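Local coordinates for penicillin-binding protein PbpB (Mycobacterium tuberculosis, PDB 6KGU), which cross-links the peptide stems of peptidoglycan during cell-wall synthesis and is inactivated by beta-lactam antibiotics such as aztreonam, at residues Val279-Leu284 / Val433-Thr438; Arg126-Gly131 / Phe242-Asp247; Pro359-Gly364 / Thr389-Thr394; Ile21-Asn26 / Leu197-Gln202. One frame throughout, in Å; residues are numbered along the deposited sequence.

Contact 1 of 4, residues Val279-Leu284 / Val433-Thr438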
loop_
_atom_site.group_PDB
_atom_site.type_symbol
_atom_site.label_atom_id
_atom_site.label_comp_id
_atom_site.label_asym_id
_atom_site.label_seq_id
_atom_site.Cartn_x
_atom_site.Cartn_y
_atom_site.Cartn_z
ATOM N N VAL A 279 0.645 21.637 -4.460
ATOM C CA VAL A 279 0.914 22.737 -5.380
ATOM C C VAL A 279 -0.268 22.953 -6.327
ATOM O O VAL A 279 -0.570 24.094 -6.698
ATOM C CB VAL A 279 2.254 22.488 -6.120
ATOM C CG1 VAL A 279 2.056 21.789 -7.451
ATOM C CG2 VAL A 279 3.028 23.785 -6.316
ATOM N N ILE A 280 -0.984 21.892 -6.711
ATOM C CA ILE A 280 -2.161 22.072 -7.560
ATOM C C ILE A 280 -3.335 22.617 -6.747
ATOM O O ILE A 280 -4.031 23.545 -7.181
ATOM C CB ILE A 280 -2.541 20.747 -8.260
ATOM C CG1 ILE A 280 -1.426 20.279 -9.200
ATOM C CG2 ILE A 280 -3.892 20.879 -8.984
ATOM C CD1 ILE A 280 -1.162 21.218 -10.378
ATOM N N GLU A 281 -3.566 22.049 -5.552
ATOM C CA GLU A 281 -4.742 22.418 -4.756
ATOM C C GLU A 281 -4.726 23.891 -4.367
ATOM O O GLU A 281 -5.774 24.547 -4.327
ATOM C CB GLU A 281 -4.836 21.558 -3.493
ATOM C CG GLU A 281 -5.919 21.991 -2.500
ATOM C CD GLU A 281 -7.334 21.565 -2.891
ATOM O OE1 GLU A 281 -7.512 20.871 -3.912
ATOM O OE2 GLU A 281 -8.279 21.923 -2.152
ATOM N N HIS A 282 -3.558 24.429 -4.064
ATOM C CA HIS A 282 -3.477 25.840 -3.727
ATOM C C HIS A 282 -3.243 26.728 -4.946
ATOM O O HIS A 282 -2.978 27.921 -4.786
ATOM C CB HIS A 282 -2.393 26.049 -2.678
ATOM C CG HIS A 282 -2.645 25.283 -1.420
ATOM N ND1 HIS A 282 -3.751 25.508 -0.630
ATOM C CD2 HIS A 282 -1.957 24.276 -0.829
ATOM C CE1 HIS A 282 -3.726 24.685 0.405
ATOM N NE2 HIS A 282 -2.656 23.917 0.301
ATOM N N GLY A 283 -3.371 26.188 -6.155
ATOM C CA GLY A 283 -3.297 27.033 -7.336
ATOM C C GLY A 283 -1.936 27.658 -7.552
ATOM O O GLY A 283 -1.847 28.771 -8.067
ATOM N N LEU A 284 -0.868 26.961 -7.165
ATOM C CA LEU A 284 0.494 27.471 -7.241
ATOM C C LEU A 284 1.216 27.030 -8.498
ATOM O O LEU A 284 2.324 27.518 -8.769
ATOM C CB LEU A 284 1.282 27.012 -6.009
ATOM C CG LEU A 284 0.635 27.518 -4.715
ATOM C CD1 LEU A 284 1.172 26.782 -3.489
ATOM C CD2 LEU A 284 0.861 29.032 -4.571
ATOM N N VAL A 433 -9.130 15.675 1.297
ATOM C CA VAL A 433 -7.720 16.065 1.223
ATOM C C VAL A 433 -7.500 17.176 0.201
ATOM O O VAL A 433 -6.836 18.171 0.482
ATOM C CB VAL A 433 -6.837 14.839 0.889
ATOM C CG1 VAL A 433 -5.370 15.258 0.796
ATOM C CG2 VAL A 433 -7.043 13.704 1.902
ATOM N N VAL A 434 -8.010 16.988 -1.011
ATOM C CA VAL A 434 -7.977 17.992 -2.066
ATOM C C VAL A 434 -9.316 17.927 -2.782
ATOM O O VAL A 434 -10.092 16.990 -2.593
ATOM C CB VAL A 434 -6.824 17.764 -3.069
ATOM C CG1 VAL A 434 -5.476 17.878 -2.387
ATOM C CG2 VAL A 434 -7.005 16.406 -3.767
ATOM N N SER A 435 -9.577 18.923 -3.634
ATOM C CA SER A 435 -10.838 18.927 -4.363
ATOM C C SER A 435 -10.861 17.810 -5.406
ATOM O O SER A 435 -9.826 17.233 -5.769
ATOM C CB SER A 435 -11.075 20.278 -5.052
ATOM O OG SER A 435 -10.208 20.462 -6.168
ATOM N N ALA A 436 -12.072 17.506 -5.894
ATOM C CA ALA A 436 -12.193 16.540 -6.987
ATOM C C ALA A 436 -11.388 16.991 -8.194
ATOM O O ALA A 436 -10.707 16.182 -8.839
ATOM C CB ALA A 436 -13.659 16.342 -7.365
ATOM N N GLN A 437 -11.417 18.297 -8.490
ATOM C CA GLN A 437 -10.719 18.843 -9.643
ATOM C C GLN A 437 -9.209 18.673 -9.507
ATOM O O GLN A 437 -8.524 18.362 -10.485
ATOM C CB GLN A 437 -11.109 20.317 -9.830
ATOM C CG GLN A 437 -10.193 21.068 -10.785
ATOM C CD GLN A 437 -10.395 20.639 -12.240
ATOM O OE1 GLN A 437 -9.518 20.836 -13.072
ATOM N NE2 GLN A 437 -11.515 20.016 -12.528
ATOM N N THR A 438 -8.690 18.921 -8.302
ATOM C CA THR A 438 -7.271 18.690 -8.046
ATOM C C THR A 438 -6.927 17.215 -8.206
ATOM O O THR A 438 -5.974 16.859 -8.917
ATOM C CB THR A 438 -6.905 19.172 -6.642
ATOM O OG1 THR A 438 -7.021 20.592 -6.571
ATOM C CG2 THR A 438 -5.457 18.788 -6.298
#
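The carboxylate of Glu281 lies over the backbone of Val434 and Ser435, and its OE1 is held there by two donors. Thr438 OG1 gives its proton to Glu281 OE1 at 2.7 Å, on the anti side of the carboxylate. Ser435 N reaches the same Glu281 OE1 at 2.9 Å from the syn side, in a nearly straight bond of 172°, and the two donors come from opposite faces of the carboxylate plane. The Glu281 chain leaves the helix with CG anti to the backbone N (chi1 172°) and then bends at chi2 (78°), which swings CD toward the backbone of Val434 and Ser435. Val434 CB lies 3.3 Å from Glu281 OE1, and Val434 CG1 rests against Glu281 CB. Beside this polar grip, the methyl groups Ile280 CG2 and Thr438 CG2 meet at 3.7 Å as the two side chains pass one another, running in opposite senses. Ile280 continues onto Thr441 and Met445 of helix 436-445, and Val434 packs on Met344 of helix 338-347. Ser435 is the N-cap of helix 436-445: its OG accepts from Thr438 N at 3.0 Å, while the N-H of Ser435 itself goes to Glu281. A carboxylate placed at this helix start would probably be stabilised in its charged form by the helix dipole. Helix 272-281 stops at the same place, in a Schellman motif with Gly283 as its C-prime residue. The contact thus joins the Schellman end of one transpeptidase-domain helix to the capped start of another.

Contact 2 of 4, residues Arg126-Gly131 / Phe242-Asp247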
loop_
_atom_site.group_PDB
_atom_site.type_symbol
_atom_site.label_atom_id
_atom_site.label_comp_id
_atom_site.label_asym_id
_atom_site.label_seq_id
_atom_site.Cartn_x
_atom_site.Cartn_y
_atom_site.Cartn_z
ATOM N N ARG A 126 -9.254 -26.876 13.346
ATOM C CA ARG A 126 -9.295 -25.694 12.496
ATOM C C ARG A 126 -8.776 -26.047 11.105
ATOM O O ARG A 126 -7.743 -26.710 10.972
ATOM C CB ARG A 126 -8.463 -24.570 13.115
ATOM C CG ARG A 126 -8.794 -23.188 12.574
ATOM C CD ARG A 126 -10.253 -22.823 12.882
ATOM N NE ARG A 126 -10.507 -21.390 12.734
ATOM C CZ ARG A 126 -11.714 -20.843 12.639
ATOM N NH1 ARG A 126 -12.794 -21.617 12.676
ATOM N NH2 ARG A 126 -11.835 -19.521 12.494
ATOM N N GLN A 127 -9.503 -25.625 10.074
ATOM C CA GLN A 127 -9.174 -25.925 8.686
ATOM C C GLN A 127 -8.797 -24.645 7.957
ATOM O O GLN A 127 -9.506 -23.643 8.066
ATOM C CB GLN A 127 -10.364 -26.576 7.974
ATOM C CG GLN A 127 -10.892 -27.803 8.681
ATOM C CD GLN A 127 -9.874 -28.912 8.711
ATOM O OE1 GLN A 127 -9.386 -29.291 9.765
ATOM N NE2 GLN A 127 -9.536 -29.428 7.547
ATOM N N TYR A 128 -7.704 -24.697 7.186
ATOM C CA TYR A 128 -7.245 -23.585 6.355
ATOM C C TYR A 128 -7.171 -24.125 4.937
ATOM O O TYR A 128 -6.099 -24.533 4.476
ATOM C CB TYR A 128 -5.894 -23.027 6.823
ATOM C CG TYR A 128 -5.962 -22.464 8.222
ATOM C CD1 TYR A 128 -6.445 -21.177 8.450
ATOM C CD2 TYR A 128 -5.585 -23.234 9.323
ATOM C CE1 TYR A 128 -6.539 -20.666 9.739
ATOM C CE2 TYR A 128 -5.680 -22.737 10.615
ATOM C CZ TYR A 128 -6.156 -21.451 10.815
ATOM O OH TYR A 128 -6.244 -20.941 12.091
ATOM N N PRO A 129 -8.301 -24.187 4.232
ATOM C CA PRO A 129 -8.306 -24.852 2.923
ATOM C C PRO A 129 -7.375 -24.201 1.914
ATOM O O PRO A 129 -6.922 -24.887 0.993
ATOM C CB PRO A 129 -9.774 -24.758 2.485
ATOM C CG PRO A 129 -10.310 -23.568 3.237
ATOM C CD PRO A 129 -9.616 -23.618 4.575
ATOM N N GLY A 130 -7.054 -22.918 2.069
ATOM C CA GLY A 130 -6.104 -22.265 1.187
ATOM C C GLY A 130 -4.667 -22.297 1.653
ATOM O O GLY A 130 -3.802 -21.707 1.002
ATOM N N GLY A 131 -4.373 -22.973 2.756
ATOM C CA GLY A 131 -2.999 -23.054 3.213
ATOM C C GLY A 131 -2.485 -21.673 3.569
ATOM O O GLY A 131 -3.034 -20.984 4.432
ATOM N N PHE A 242 3.741 -17.904 5.822
ATOM C CA PHE A 242 3.696 -19.189 6.501
ATOM C C PHE A 242 2.390 -19.931 6.209
ATOM O O PHE A 242 1.420 -19.387 5.667
ATOM C CB PHE A 242 3.860 -19.006 8.003
ATOM C CG PHE A 242 2.586 -18.637 8.725
ATOM C CD1 PHE A 242 1.935 -17.438 8.454
ATOM C CD2 PHE A 242 2.064 -19.471 9.697
ATOM C CE1 PHE A 242 0.774 -17.076 9.137
ATOM C CE2 PHE A 242 0.911 -19.120 10.377
ATOM C CZ PHE A 242 0.266 -17.908 10.097
ATOM N N ASP A 243 2.372 -21.199 6.601
ATOM C CA ASP A 243 1.197 -22.039 6.387
ATOM C C ASP A 243 0.585 -22.389 7.734
ATOM O O ASP A 243 1.138 -23.234 8.458
ATOM C CB ASP A 243 1.582 -23.308 5.624
ATOM C CG ASP A 243 0.395 -24.197 5.314
ATOM O OD1 ASP A 243 -0.733 -23.944 5.805
ATOM O OD2 ASP A 243 0.609 -25.175 4.584
ATOM N N PRO A 244 -0.543 -21.781 8.110
ATOM C CA PRO A 244 -1.127 -22.059 9.431
ATOM C C PRO A 244 -1.719 -23.456 9.573
ATOM O O PRO A 244 -2.106 -23.824 10.685
ATOM C CB PRO A 244 -2.208 -20.984 9.565
ATOM C CG PRO A 244 -2.628 -20.697 8.145
ATOM C CD PRO A 244 -1.373 -20.857 7.311
ATOM N N SER A 245 -1.817 -24.245 8.505
ATOM C CA SER A 245 -2.167 -25.651 8.679
ATOM C C SER A 245 -0.995 -26.475 9.197
ATOM O O SER A 245 -1.144 -27.684 9.389
ATOM C CB SER A 245 -2.672 -26.248 7.361
ATOM O OG SER A 245 -1.603 -26.463 6.437
ATOM N N GLN A 246 0.162 -25.858 9.399
ATOM C CA GLN A 246 1.374 -26.512 9.860
ATOM C C GLN A 246 1.839 -25.858 11.147
ATOM O O GLN A 246 1.568 -24.689 11.398
ATOM C CB GLN A 246 2.499 -26.418 8.821
ATOM C CG GLN A 246 2.728 -27.684 8.040
ATOM C CD GLN A 246 1.522 -28.084 7.241
ATOM O OE1 GLN A 246 0.852 -27.235 6.649
ATOM N NE2 GLN A 246 1.227 -29.383 7.216
ATOM N N ASP A 247 2.581 -26.616 11.944
ATOM C CA ASP A 247 3.029 -26.124 13.235
ATOM C C ASP A 247 3.969 -24.935 13.077
ATOM O O ASP A 247 4.931 -24.979 12.302
ATOM C CB ASP A 247 3.725 -27.234 14.009
ATOM C CG ASP A 247 4.294 -26.741 15.315
ATOM O OD1 ASP A 247 3.503 -26.487 16.250
ATOM O OD2 ASP A 247 5.525 -26.585 15.402
#
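Two type I beta turns meet here, one from Tyr128 to Gly131 at the end of strand 122-127 and the other from Asp243 to Gln246 in the loop after strand 233-238. Their main union is a CH-pi contact: Pro244 CG stands over one face of the Tyr128 ring, 3.9 Å from the ring centroid and 17° off its normal, displaced toward the rim. The closest ring carbon to Pro244 CG is Tyr128 CG, at 3.8 Å. Farther round the ring, Tyr128 CE2 approaches the backbone oxygen Pro244 O at 3.7 Å. The hydroxyl at the far end of the ring is hydrogen-bonded to Glu152, which also forms a salt bridge with Arg126. Next along the proline ring, Pro244 CD comes to 3.3 Å from Gly131 O. Gly131 CA lies 3.6 Å from Asp243 OD1, and the positive phi of Gly131 suits a glycine. Within its own turn, Asp243 OD1 accepts from Ser245 N at 2.9 Å, the donor standing well above the carboxylate plane. Pro244 further touches Ala135 of helix 135-138. No hydrogen bond crosses between the segments; the surface contact links the N-terminal region to the transpeptidase domain through a proline-on-tyrosine CH-pi contact beside an Asx turn.

Contact 3 of 4, residues Pro359-Gly364 / Thr389-Thr394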
loop_
_atom_site.group_PDB
_atom_site.type_symbol
_atom_site.label_atom_id
_atom_site.label_comp_id
_atom_site.label_asym_id
_atom_site.label_seq_id
_atom_site.Cartn_x
_atom_site.Cartn_y
_atom_site.Cartn_z
ATOM N N PRO A 359 -4.022 -6.563 13.675
ATOM C CA PRO A 359 -3.091 -6.418 14.801
ATOM C C PRO A 359 -1.702 -5.999 14.337
ATOM O O PRO A 359 -1.257 -6.347 13.241
ATOM C CB PRO A 359 -3.063 -7.821 15.426
ATOM C CG PRO A 359 -3.426 -8.749 14.300
ATOM C CD PRO A 359 -4.346 -7.975 13.377
ATOM N N GLY A 360 -1.015 -5.234 15.189
ATOM C CA GLY A 360 0.365 -4.860 14.931
ATOM C C GLY A 360 0.570 -3.742 13.930
ATOM O O GLY A 360 1.687 -3.585 13.419
ATOM N N GLU A 361 -0.465 -2.955 13.632
ATOM C CA GLU A 361 -0.314 -1.870 12.671
ATOM C C GLU A 361 0.602 -0.782 13.231
ATOM O O GLU A 361 0.392 -0.302 14.348
ATOM C CB GLU A 361 -1.669 -1.251 12.306
ATOM C CG GLU A 361 -1.482 -0.148 11.221
ATOM C CD GLU A 361 -2.730 0.666 10.897
ATOM O OE1 GLU A 361 -3.718 0.613 11.658
ATOM O OE2 GLU A 361 -2.701 1.377 9.868
ATOM N N SER A 362 1.611 -0.382 12.454
ATOM C CA SER A 362 2.458 0.735 12.855
ATOM C C SER A 362 1.830 2.054 12.422
ATOM O O SER A 362 1.097 2.124 11.434
ATOM C CB SER A 362 3.860 0.594 12.250
ATOM O OG SER A 362 4.601 1.789 12.402
ATOM N N ALA A 363 2.114 3.107 13.181
ATOM C CA ALA A 363 1.660 4.444 12.833
ATOM C C ALA A 363 2.602 5.158 11.882
ATOM O O ALA A 363 2.251 6.234 11.371
ATOM C CB ALA A 363 1.505 5.306 14.099
ATOM N N GLY A 364 3.788 4.608 11.650
ATOM C CA GLY A 364 4.784 5.328 10.899
ATOM C C GLY A 364 5.318 6.472 11.747
ATOM O O GLY A 364 5.108 6.534 12.952
ATOM N N THR A 389 3.893 2.973 6.431
ATOM C CA THR A 389 3.629 1.608 6.020
ATOM C C THR A 389 3.177 1.557 4.565
ATOM O O THR A 389 2.773 2.559 3.966
ATOM C CB THR A 389 2.574 0.976 6.920
ATOM O OG1 THR A 389 1.336 1.655 6.729
ATOM C CG2 THR A 389 2.991 1.103 8.392
ATOM N N LEU A 390 3.257 0.354 3.994
ATOM C CA LEU A 390 2.693 0.113 2.672
ATOM C C LEU A 390 1.217 0.485 2.620
ATOM O O LEU A 390 0.743 1.050 1.624
ATOM C CB LEU A 390 2.885 -1.361 2.281
ATOM C CG LEU A 390 2.534 -1.663 0.817
ATOM C CD1 LEU A 390 3.279 -0.710 -0.093
ATOM C CD2 LEU A 390 2.860 -3.128 0.436
ATOM N N LEU A 391 0.465 0.164 3.679
ATOM C CA LEU A 391 -0.964 0.475 3.673
ATOM C C LEU A 391 -1.201 1.983 3.671
ATOM O O LEU A 391 -2.072 2.483 2.946
ATOM C CB LEU A 391 -1.655 -0.177 4.879
ATOM C CG LEU A 391 -3.156 0.082 4.978
ATOM C CD1 LEU A 391 -3.906 -0.481 3.760
ATOM C CD2 LEU A 391 -3.715 -0.504 6.283
ATOM N N GLN A 392 -0.461 2.719 4.515
ATOM C CA GLN A 392 -0.537 4.179 4.503
ATOM C C GLN A 392 -0.190 4.743 3.125
ATOM O O GLN A 392 -0.870 5.640 2.617
ATOM C CB GLN A 392 0.423 4.758 5.546
ATOM C CG GLN A 392 -0.056 4.612 6.981
ATOM C CD GLN A 392 0.956 5.138 7.965
ATOM O OE1 GLN A 392 2.160 4.994 7.750
ATOM N NE2 GLN A 392 0.479 5.741 9.063
ATOM N N MET A 393 0.910 4.267 2.536
ATOM C CA MET A 393 1.310 4.728 1.208
ATOM C C MET A 393 0.188 4.511 0.207
ATOM O O MET A 393 -0.212 5.436 -0.512
ATOM C CB MET A 393 2.579 3.986 0.768
ATOM C CG MET A 393 3.136 4.405 -0.586
ATOM S SD MET A 393 4.479 3.303 -1.118
ATOM C CE MET A 393 3.592 2.189 -2.213
ATOM N N THR A 394 -0.342 3.288 0.163
ATOM C CA THR A 394 -1.451 2.979 -0.730
ATOM C C THR A 394 -2.681 3.823 -0.408
ATOM O O THR A 394 -3.422 4.224 -1.310
ATOM C CB THR A 394 -1.764 1.484 -0.641
ATOM O OG1 THR A 394 -0.549 0.746 -0.825
ATOM C CG2 THR A 394 -2.740 1.071 -1.709
HETATM O O HOH W 1 -0.349 1.835 8.888
#
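Gln392 points its side-chain amide from the first turn of helix 390-401 at the backbone of Ala363, and the two ends of that amide do different work. Gln392 CG is set anti to the carbonyl carbon (chi1 -75°), and the extended chain carries the amide on from there. NE2 donates to Ala363 O at 3.0 Å. Ala363 O lies close to the plane of the Gln392 amide, yet the donor stands above the carbonyl plane of Ala363, 68° out of it. A second bond from Gln392 NE2 goes to Gln352 O. The other end, Gln392 OE1, turns back to accept from Thr389 N at 3.0 Å, while Thr389 OG1 accepts from Gln392 N. These reciprocal bonds make a capping box; the bonds through OE1 and NE2 hold the amide's rotation.

Thr389 meets the loop with its methyl group, CG2 lying 4.0 Å from Ser362 CB. Its hydroxyl instead donates to a water, which in turn donates to Glu361 OE2 at 2.6 Å and to Ser362 O. The extended Glu361 crosses Leu391 at about a right angle, and its OE2 is also bonded to Thr354. Ser362 OG accepts from Gly364 N in an ST turn within the loop. Ser362 and Leu391 make backbone hydrogen bonds to Val261 and Ala260, respectively, so helix 259-262 joins both segments, while Leu390 and Thr394 pack helix 390-401 on strand 220-227 and Met393 packs it on strand 493-502.

Contact 4 of 4, residues Ile21-Asn26 / Leu197-Gln202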
loop_
_atom_site.group_PDB
_atom_site.type_symbol
_atom_site.label_atom_id
_atom_site.label_comp_id
_atom_site.label_asym_id
_atom_site.label_seq_id
_atom_site.Cartn_x
_atom_site.Cartn_y
_atom_site.Cartn_z
ATOM N N ILE A 21 -13.818 -17.578 9.258
ATOM C CA ILE A 21 -13.299 -16.379 8.611
ATOM C C ILE A 21 -13.442 -16.606 7.112
ATOM O O ILE A 21 -12.884 -17.571 6.577
ATOM C CB ILE A 21 -11.828 -16.101 8.988
ATOM C CG1 ILE A 21 -11.663 -15.917 10.503
ATOM C CG2 ILE A 21 -11.300 -14.878 8.209
ATOM C CD1 ILE A 21 -10.211 -15.772 10.980
ATOM N N VAL A 22 -14.204 -15.737 6.440
ATOM C CA VAL A 22 -14.491 -15.889 5.019
ATOM C C VAL A 22 -14.152 -14.583 4.310
ATOM O O VAL A 22 -14.011 -13.533 4.935
ATOM C CB VAL A 22 -15.972 -16.285 4.758
ATOM C CG1 VAL A 22 -16.371 -17.486 5.607
ATOM C CG2 VAL A 22 -16.911 -15.109 5.039
ATOM N N ASP A 23 -14.026 -14.654 2.985
ATOM C CA ASP A 23 -13.744 -13.461 2.201
ATOM C C ASP A 23 -15.064 -12.759 1.860
ATOM O O ASP A 23 -16.138 -13.187 2.283
ATOM C CB ASP A 23 -12.898 -13.810 0.968
ATOM C CG ASP A 23 -13.730 -14.330 -0.238
ATOM O OD1 ASP A 23 -14.915 -14.686 -0.091
ATOM O OD2 ASP A 23 -13.158 -14.396 -1.357
ATOM N N ARG A 24 -14.987 -11.660 1.095
ATOM C CA ARG A 24 -16.168 -10.840 0.839
ATOM C C ARG A 24 -17.279 -11.615 0.131
ATOM O O ARG A 24 -18.452 -11.234 0.225
ATOM C CB ARG A 24 -15.781 -9.596 0.030
ATOM C CG ARG A 24 -15.437 -9.837 -1.443
ATOM C CD ARG A 24 -14.884 -8.559 -2.123
ATOM N NE ARG A 24 -15.852 -7.451 -2.167
ATOM C CZ ARG A 24 -15.768 -6.322 -1.467
ATOM N NH1 ARG A 24 -14.757 -6.104 -0.643
ATOM N NH2 ARG A 24 -16.704 -5.394 -1.600
ATOM N N ASN A 25 -16.940 -12.700 -0.557
ATOM C CA ASN A 25 -17.915 -13.525 -1.253
ATOM C C ASN A 25 -18.206 -14.824 -0.518
ATOM O O ASN A 25 -18.720 -15.766 -1.123
ATOM C CB ASN A 25 -17.426 -13.804 -2.673
ATOM C CG ASN A 25 -17.113 -12.529 -3.433
ATOM O OD1 ASN A 25 -17.919 -11.594 -3.448
ATOM N ND2 ASN A 25 -15.951 -12.486 -4.070
ATOM N N ASN A 26 -17.870 -14.889 0.770
ATOM C CA ASN A 26 -18.110 -16.032 1.645
ATOM C C ASN A 26 -17.281 -17.256 1.285
ATOM O O ASN A 26 -17.570 -18.351 1.753
ATOM C CB ASN A 26 -19.598 -16.395 1.695
ATOM C CG ASN A 26 -20.320 -15.643 2.776
ATOM O OD1 ASN A 26 -20.644 -14.463 2.623
ATOM N ND2 ASN A 26 -20.553 -16.314 3.902
ATOM N N LEU A 197 -11.379 -8.886 1.748
ATOM C CA LEU A 197 -10.549 -9.590 0.777
ATOM C C LEU A 197 -11.390 -10.284 -0.285
ATOM O O LEU A 197 -12.476 -10.803 -0.012
ATOM C CB LEU A 197 -9.666 -10.650 1.458
ATOM C CG LEU A 197 -8.596 -10.200 2.460
ATOM C CD1 LEU A 197 -7.790 -11.411 2.972
ATOM C CD2 LEU A 197 -7.652 -9.131 1.860
ATOM N N ASP A 198 -10.864 -10.300 -1.499
ATOM C CA ASP A 198 -11.362 -11.132 -2.582
ATOM C C ASP A 198 -10.314 -12.216 -2.799
ATOM O O ASP A 198 -9.203 -11.922 -3.248
ATOM C CB ASP A 198 -11.595 -10.288 -3.835
ATOM C CG ASP A 198 -12.102 -11.099 -5.015
ATOM O OD1 ASP A 198 -11.583 -12.198 -5.266
ATOM O OD2 ASP A 198 -13.017 -10.615 -5.702
ATOM N N ASN A 199 -10.680 -13.467 -2.498
ATOM C CA ASN A 199 -9.708 -14.557 -2.513
ATOM C C ASN A 199 -9.079 -14.744 -3.883
ATOM O O ASN A 199 -7.908 -15.112 -3.966
ATOM C CB ASN A 199 -10.357 -15.857 -2.039
ATOM C CG ASN A 199 -10.462 -15.929 -0.515
ATOM O OD1 ASN A 199 -10.003 -15.025 0.193
ATOM N ND2 ASN A 199 -11.062 -17.000 -0.007
ATOM N N ASP A 200 -9.820 -14.483 -4.964
ATOM C CA ASP A 200 -9.239 -14.595 -6.297
ATOM C C ASP A 200 -8.168 -13.532 -6.511
ATOM O O ASP A 200 -7.069 -13.826 -6.990
ATOM C CB ASP A 200 -10.324 -14.469 -7.370
ATOM C CG ASP A 200 -11.413 -15.529 -7.241
ATOM O OD1 ASP A 200 -11.114 -16.661 -6.784
ATOM O OD2 ASP A 200 -12.566 -15.227 -7.614
ATOM N N ILE A 201 -8.476 -12.287 -6.172
ATOM C CA ILE A 201 -7.475 -11.234 -6.280
ATOM C C ILE A 201 -6.307 -11.521 -5.340
ATOM O O ILE A 201 -5.138 -11.476 -5.745
ATOM C CB ILE A 201 -8.116 -9.861 -6.023
ATOM C CG1 ILE A 201 -9.197 -9.608 -7.087
ATOM C CG2 ILE A 201 -7.041 -8.779 -6.002
ATOM C CD1 ILE A 201 -10.060 -8.352 -6.876
ATOM N N GLN A 202 -6.609 -11.885 -4.087
ATOM C CA GLN A 202 -5.548 -12.178 -3.127
ATOM C C GLN A 202 -4.631 -13.276 -3.641
ATOM O O GLN A 202 -3.409 -13.155 -3.568
ATOM C CB GLN A 202 -6.143 -12.576 -1.771
ATOM C CG GLN A 202 -5.101 -13.065 -0.753
ATOM C CD GLN A 202 -4.349 -11.919 -0.110
ATOM O OE1 GLN A 202 -4.856 -10.806 -0.060
ATOM N NE2 GLN A 202 -3.140 -12.189 0.407
#
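Asp23 presses its CB and carboxylate against the start of helix 199-216, and here the packing is close. Asp23 OD2 uses its anti lone pair, the one away from OD1, to accept from Asn199 N at 2.9 Å. Its side chain crosses that of Asn199 obliquely, the carboxylate and amide planes 44° apart, with Asp23 OD2 only 3.2 Å from Asn199 CG. Leu197 O lies against Asp23 CB and accepts the second bond across the contact, from Arg24 N at 2.9 Å, nearly along the C=O axis. Asp23 CG sits between its backbone N and carbonyl carbon (chi1 83°). Within its own turn, Asp23 OD1 accepts from Asn25 N. This is an Asx turn within the type I beta turn from Asp23 to Asn26; OD1 also receives Asp27 N, and Asn199 ND2 bonds to the side chain of Asp27. The turn follows strand 21-22, which runs parallel to strand 192-195, so both segments leave neighbouring strands of one mixed sheet. Asp198 caps the helix, its OD1 accepting from Ile201 N at 3.2 Å and weakly from Asp200 N.

The fit is looser along Arg24 and at the exposed Asn25. Arg24 CG still rests on Leu197 O, but Arg24 CD passes Asp198 CB at 4.1 Å, and the guanidinium goes on to Glu232, in a salt bridge, and to Thr196 O. Asn25 turns ND2 toward Asp198 OD2 but stays 3.8 Å from it, the amide plane almost perpendicular to the carboxylate.

Contacts 2 and 4 share the mixed sheet that contains strands 21-22 and 122-127; their centres lie 16 Å apart, and they touch by packing of Arg126 on Ile21. Contact 2 is a surface meeting made by ring and turn atoms, whereas contact 4 is buried and relies on hydrogen bonds. Contacts 1 and 3 belong to the transpeptidase domain, contact 3 nested in the chain loop that contact 1 closes. Contact 3 lies near the middle of the molecule and includes a bridging water; contact 1 is peripheral and bridged directly by a carboxylate. Helix starts recur in contacts 1, 3 and 4, capped respectively by serine, threonine and aspartate.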